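Local coordinates for protein phosphatidylinositide phosphatase SAC2 (Homo sapiens, PDB 4XUU) that as a whole protein dephosphorylates phosphatidylinositol 4-phosphate, probably serving endocytic recycling, and is represented here by its homodimerising, pleckstrin-homology-like hSac2 domain, at residues A[102-115]-A[157-169]. Sequence-based numbering, arbitrary orientation.
Unlike the reference sequence in segment 157-169: Ala159 (reference Arg), Ala161 (reference Ser).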
loop_
_atom_site.group_PDB
_atom_site.type_symbol
_atom_site.label_atom_id
_atom_site.label_comp_id
_atom_site.label_asym_id
_atom_site.label_seq_id
_atom_site.Cartn_x
_atom_site.Cartn_y
_atom_site.Cartn_z
ATOM N N ARG A 102 5.553 15.156 3.760
ATOM C CA ARG A 102 5.810 16.225 4.705
ATOM C C ARG A 102 6.233 15.673 6.068
ATOM O O ARG A 102 5.477 14.951 6.719
ATOM C CB ARG A 102 4.567 17.105 4.818
ATOM C CG ARG A 102 4.754 18.374 5.605
ATOM C CD ARG A 102 3.673 19.366 5.252
ATOM N NE ARG A 102 4.020 20.145 4.067
ATOM C CZ ARG A 102 3.212 21.024 3.477
ATOM N NH1 ARG A 102 1.988 21.242 3.948
ATOM N NH2 ARG A 102 3.630 21.684 2.405
ATOM N N LEU A 103 7.449 16.017 6.479
ATOM C CA LEU A 103 8.025 15.570 7.743
ATOM C C LEU A 103 7.960 16.689 8.772
ATOM O O LEU A 103 8.729 17.649 8.700
ATOM C CB LEU A 103 9.486 15.139 7.548
ATOM C CG LEU A 103 9.863 14.172 6.418
ATOM C CD1 LEU A 103 11.373 14.053 6.295
ATOM C CD2 LEU A 103 9.245 12.807 6.627
ATOM N N HIS A 104 7.039 16.566 9.724
ATOM C CA HIS A 104 6.865 17.571 10.773
ATOM C C HIS A 104 7.811 17.285 11.934
ATOM O O HIS A 104 7.775 16.206 12.520
ATOM C CB HIS A 104 5.417 17.593 11.270
ATOM C CG HIS A 104 4.415 17.951 10.216
ATOM N ND1 HIS A 104 3.856 19.207 10.115
ATOM C CD2 HIS A 104 3.868 17.215 9.221
ATOM C CE1 HIS A 104 3.011 19.231 9.100
ATOM N NE2 HIS A 104 2.998 18.034 8.542
ATOM N N TYR A 105 8.659 18.252 12.263
ATOM C CA TYR A 105 9.606 18.079 13.357
ATOM C C TYR A 105 9.526 19.179 14.413
ATOM O O TYR A 105 9.129 20.317 14.130
ATOM C CB TYR A 105 11.038 17.905 12.832
ATOM C CG TYR A 105 11.686 19.135 12.224
ATOM C CD1 TYR A 105 11.546 19.423 10.866
ATOM C CD2 TYR A 105 12.467 19.992 13.003
ATOM C CE1 TYR A 105 12.151 20.544 10.299
ATOM C CE2 TYR A 105 13.079 21.114 12.450
ATOM C CZ TYR A 105 12.918 21.383 11.098
ATOM O OH TYR A 105 13.517 22.492 10.549
ATOM N N ARG A 106 9.895 18.816 15.638
ATOM C CA ARG A 106 9.910 19.743 16.752
ATOM C C ARG A 106 11.315 20.320 16.897
ATOM O O ARG A 106 12.306 19.583 16.871
ATOM C CB ARG A 106 9.463 19.040 18.033
ATOM C CG ARG A 106 9.160 19.982 19.181
ATOM C CD ARG A 106 8.478 19.256 20.328
ATOM N NE ARG A 106 7.041 19.098 20.107
ATOM C CZ ARG A 106 6.106 19.869 20.659
ATOM N NH1 ARG A 106 6.443 20.863 21.473
ATOM N NH2 ARG A 106 4.824 19.644 20.400
ATOM N N TYR A 107 11.387 21.640 17.033
ATOM C CA TYR A 107 12.656 22.351 17.108
ATOM C C TYR A 107 12.607 23.401 18.213
ATOM O O TYR A 107 11.719 24.258 18.225
ATOM C CB TYR A 107 12.986 22.993 15.755
ATOM C CG TYR A 107 14.275 23.780 15.736
ATOM C CD1 TYR A 107 15.510 23.138 15.836
ATOM C CD2 TYR A 107 14.262 25.170 15.616
ATOM C CE1 TYR A 107 16.700 23.862 15.822
ATOM C CE2 TYR A 107 15.446 25.902 15.597
ATOM C CZ TYR A 107 16.662 25.242 15.700
ATOM O OH TYR A 107 17.838 25.958 15.683
ATOM N N LYS A 108 13.567 23.324 19.133
ATOM C CA LYS A 108 13.572 24.142 20.348
ATOM C C LYS A 108 12.222 24.037 21.063
ATOM O O LYS A 108 11.680 25.033 21.546
ATOM C CB LYS A 108 13.918 25.611 20.044
ATOM C CG LYS A 108 15.128 25.833 19.132
ATOM C CD LYS A 108 16.451 25.524 19.815
ATOM C CE LYS A 108 17.607 26.083 19.010
ATOM N NZ LYS A 108 18.910 25.872 19.684
ATOM N N GLU A 109 11.688 22.816 21.103
ATOM C CA GLU A 109 10.387 22.509 21.715
ATOM C C GLU A 109 9.183 23.177 21.031
ATOM O O GLU A 109 8.049 23.057 21.498
ATOM C CB GLU A 109 10.407 22.782 23.227
ATOM C CG GLU A 109 11.320 21.830 23.994
ATOM C CD GLU A 109 11.385 22.132 25.475
ATOM O OE1 GLU A 109 11.789 23.255 25.837
ATOM O OE2 GLU A 109 11.045 21.238 26.279
ATOM N N ALA A 110 9.436 23.863 19.919
ATOM C CA ALA A 110 8.377 24.485 19.131
ATOM C C ALA A 110 8.064 23.647 17.896
ATOM O O ALA A 110 8.954 23.009 17.331
ATOM C CB ALA A 110 8.778 25.894 18.727
ATOM N N SER A 111 6.796 23.648 17.490
ATOM C CA SER A 111 6.376 22.969 16.267
ATOM C C SER A 111 6.045 23.981 15.164
ATOM O O SER A 111 6.126 25.193 15.378
ATOM C CB SER A 111 5.186 22.038 16.537
ATOM O OG SER A 111 3.990 22.776 16.721
ATOM N N GLY A 112 5.669 23.474 13.992
ATOM C CA GLY A 112 5.423 24.316 12.826
ATOM C C GLY A 112 6.594 24.273 11.861
ATOM O O GLY A 112 6.674 25.081 10.932
ATOM N N TYR A 113 7.506 23.333 12.097
ATOM C CA TYR A 113 8.654 23.109 11.225
ATOM C C TYR A 113 8.439 21.836 10.416
ATOM O O TYR A 113 8.124 20.779 10.982
ATOM C CB TYR A 113 9.938 22.961 12.045
ATOM C CG TYR A 113 10.358 24.186 12.819
ATOM C CD1 TYR A 113 11.181 25.154 12.242
ATOM C CD2 TYR A 113 9.957 24.366 14.142
ATOM C CE1 TYR A 113 11.582 26.278 12.960
ATOM C CE2 TYR A 113 10.350 25.485 14.863
ATOM C CZ TYR A 113 11.159 26.435 14.267
ATOM O OH TYR A 113 11.544 27.541 14.987
ATOM N N PHE A 114 8.614 21.930 9.099
ATOM C CA PHE A 114 8.469 20.756 8.237
ATOM C C PHE A 114 9.251 20.806 6.930
ATOM O O PHE A 114 9.465 21.870 6.352
ATOM C CB PHE A 114 6.989 20.410 7.974
ATOM C CG PHE A 114 6.154 21.559 7.471
ATOM C CD1 PHE A 114 6.134 21.887 6.119
ATOM C CD2 PHE A 114 5.354 22.288 8.349
ATOM C CE1 PHE A 114 5.343 22.941 5.648
ATOM C CE2 PHE A 114 4.560 23.343 7.890
ATOM C CZ PHE A 114 4.554 23.671 6.538
ATOM N N HIS A 115 9.677 19.628 6.492
ATOM C CA HIS A 115 10.301 19.443 5.194
ATOM C C HIS A 115 9.277 18.824 4.269
ATOM O O HIS A 115 8.595 17.876 4.645
ATOM C CB HIS A 115 11.499 18.510 5.306
ATOM C CG HIS A 115 12.559 18.999 6.236
ATOM N ND1 HIS A 115 13.364 20.080 5.940
ATOM C CD2 HIS A 115 12.952 18.557 7.453
ATOM C CE1 HIS A 115 14.205 20.283 6.937
ATOM N NE2 HIS A 115 13.980 19.369 7.866
ATOM N N LEU A 157 -2.507 18.194 1.567
ATOM C CA LEU A 157 -1.461 19.019 2.155
ATOM C C LEU A 157 -1.875 20.487 2.133
ATOM O O LEU A 157 -2.436 20.974 1.147
ATOM C CB LEU A 157 -0.125 18.806 1.430
ATOM C CG LEU A 157 0.464 17.385 1.421
ATOM C CD1 LEU A 157 1.721 17.318 0.559
ATOM C CD2 LEU A 157 0.761 16.869 2.830
ATOM N N GLU A 158 -1.596 21.183 3.232
ATOM C CA GLU A 158 -2.029 22.567 3.409
ATOM C C GLU A 158 -1.125 23.553 2.676
ATOM O O GLU A 158 0.085 23.349 2.579
ATOM C CB GLU A 158 -2.112 22.914 4.899
ATOM C CG GLU A 158 -3.118 22.061 5.671
ATOM C CD GLU A 158 -2.958 22.177 7.177
ATOM O OE1 GLU A 158 -2.446 21.219 7.791
ATOM O OE2 GLU A 158 -3.341 23.224 7.746
ATOM N N ALA A 159 -1.734 24.622 2.172
ATOM C CA ALA A 159 -1.041 25.636 1.379
ATOM C C ALA A 159 -0.333 26.675 2.255
ATOM O O ALA A 159 -0.559 27.885 2.118
ATOM C CB ALA A 159 -2.023 26.313 0.411
ATOM N N LYS A 160 0.526 26.190 3.149
ATOM C CA LYS A 160 1.310 27.055 4.031
ATOM C C LYS A 160 2.793 26.705 3.992
ATOM O O LYS A 160 3.169 25.585 3.644
ATOM C CB LYS A 160 0.777 27.013 5.471
ATOM C CG LYS A 160 0.659 25.617 6.092
ATOM C CD LYS A 160 -0.079 25.661 7.429
ATOM C CE LYS A 160 -1.564 25.977 7.245
ATOM N NZ LYS A 160 -2.231 26.360 8.523
ATOM N N ALA A 161 3.626 27.681 4.339
ATOM C CA ALA A 161 5.066 27.485 4.397
ATOM C C ALA A 161 5.501 27.082 5.802
ATOM O O ALA A 161 4.836 27.403 6.786
ATOM C CB ALA A 161 5.793 28.745 3.950
ATOM N N SER A 162 6.616 26.365 5.881
ATOM C CA SER A 162 7.226 26.023 7.158
ATOM C C SER A 162 7.911 27.238 7.770
ATOM O O SER A 162 8.268 28.178 7.059
ATOM C CB SER A 162 8.249 24.903 6.966
ATOM O OG SER A 162 9.121 24.810 8.079
ATOM N N LYS A 163 8.087 27.207 9.090
ATOM C CA LYS A 163 8.972 28.149 9.772
ATOM C C LYS A 163 10.378 27.965 9.203
ATOM O O LYS A 163 10.750 26.844 8.850
ATOM C CB LYS A 163 8.988 27.892 11.278
ATOM C CG LYS A 163 7.714 28.252 12.013
ATOM C CD LYS A 163 7.921 28.153 13.519
ATOM C CE LYS A 163 6.711 28.652 14.295
ATOM N NZ LYS A 163 5.570 27.696 14.234
ATOM N N PRO A 164 11.162 29.056 9.100
ATOM C CA PRO A 164 12.507 28.938 8.523
ATOM C C PRO A 164 13.352 27.864 9.210
ATOM O O PRO A 164 13.399 27.803 10.441
ATOM C CB PRO A 164 13.115 30.334 8.744
ATOM C CG PRO A 164 12.208 31.024 9.709
ATOM C CD PRO A 164 10.856 30.446 9.480
ATOM N N HIS A 165 13.990 27.012 8.410
ATOM C CA HIS A 165 14.867 25.973 8.938
ATOM C C HIS A 165 16.205 26.568 9.349
ATOM O O HIS A 165 16.722 27.477 8.699
ATOM C CB HIS A 165 15.120 24.873 7.906
ATOM C CG HIS A 165 13.879 24.272 7.328
ATOM N ND1 HIS A 165 13.045 23.446 8.049
ATOM C CD2 HIS A 165 13.344 24.355 6.087
ATOM C CE1 HIS A 165 12.044 23.057 7.280
ATOM N NE2 HIS A 165 12.202 23.595 6.085
ATOM N N GLU A 166 16.764 26.039 10.427
ATOM C CA GLU A 166 18.086 26.443 10.878
ATOM C C GLU A 166 19.023 25.247 10.849
ATOM O O GLU A 166 18.593 24.111 11.048
ATOM C CB GLU A 166 18.008 27.048 12.279
ATOM C CG GLU A 166 17.494 28.479 12.284
ATOM C CD GLU A 166 17.146 28.978 13.672
ATOM O OE1 GLU A 166 16.130 28.514 14.233
ATOM O OE2 GLU A 166 17.879 29.844 14.195
ATOM N N ASP A 167 20.301 25.501 10.578
ATOM C CA ASP A 167 21.302 24.442 10.559
ATOM C C ASP A 167 21.471 23.854 11.955
ATOM O O ASP A 167 21.515 24.590 12.944
ATOM C CB ASP A 167 22.637 24.962 10.018
ATOM C CG ASP A 167 22.601 25.232 8.517
ATOM O OD1 ASP A 167 22.025 24.411 7.774
ATOM O OD2 ASP A 167 23.157 26.265 8.081
ATOM N N ILE A 168 21.535 22.528 12.029
ATOM C CA ILE A 168 21.678 21.833 13.309
ATOM C C ILE A 168 22.580 20.601 13.210
ATOM O O ILE A 168 22.392 19.740 12.352
ATOM C CB ILE A 168 20.299 21.520 13.979
ATOM C CG1 ILE A 168 20.423 20.426 15.040
ATOM C CG2 ILE A 168 19.261 21.131 12.962
ATOM C CD1 ILE A 168 19.162 20.223 15.866
ATOM N N ILE A 169 23.565 20.556 14.103
ATOM C CA ILE A 169 24.574 19.505 14.151
ATOM C C ILE A 169 24.120 18.340 15.032
ATOM O O ILE A 169 24.395 17.179 14.730
ATOM C CB ILE A 169 25.922 20.069 14.681
ATOM C CG1 ILE A 169 26.522 21.080 13.691
ATOM C CG2 ILE A 169 26.912 18.947 15.025
ATOM C CD1 ILE A 169 26.793 20.532 12.299
ATOM O OXT ILE A 169 23.477 18.527 16.068
#
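His165 meets Tyr105 and His115 of the hairpin strands in two different ways. Its ND1 and Tyr105 OH, 2.7 Å apart, form a hydrogen bond where the two rings meet rim to rim, while one imidazole face stacks, offset, on His115 with the planes 16° apart. Histidine suits the place, being flat enough to stack and polar at its rim. Ser162 works in two ways: its CB sits over the centre of the Phe114 ring, and its OG, anti to the backbone N (chi1 163°), accepts the Phe114 N-H at 3.1 Å and donates to Lys163 O. Lysine suits position 163 because its aliphatic part makes a CH-pi contact over one face of Tyr113, while the chain bends at chi4 (73°) and its amine NZ donates to Ser111 O at 2.8 Å; Lys163 N bonds Gly112 O at 3.1 Å. The irregular C-terminal stretch 157-169 of this construct of the PH-like hSac2 domain runs across the antiparallel hairpin of strands 99-107 and 110-119, whose type I' turn spans Tyr107 to Ala110. Phe114 CE1 lies over a face of the Arg102 guanidinium, offset toward the rim, and Arg102 NH1 reaches Glu158 O in the guanidinium plane, at 3.2 Å. With an alanine in place of Phe114, Ser162 CB and the guanidinium would probably both lose the ring they pack against. Farther out, Asp36 and Thr116 hold the same guanidinium, Gln74 bonds Tyr105 OH, and Tyr62 OH bonds His115 ND1.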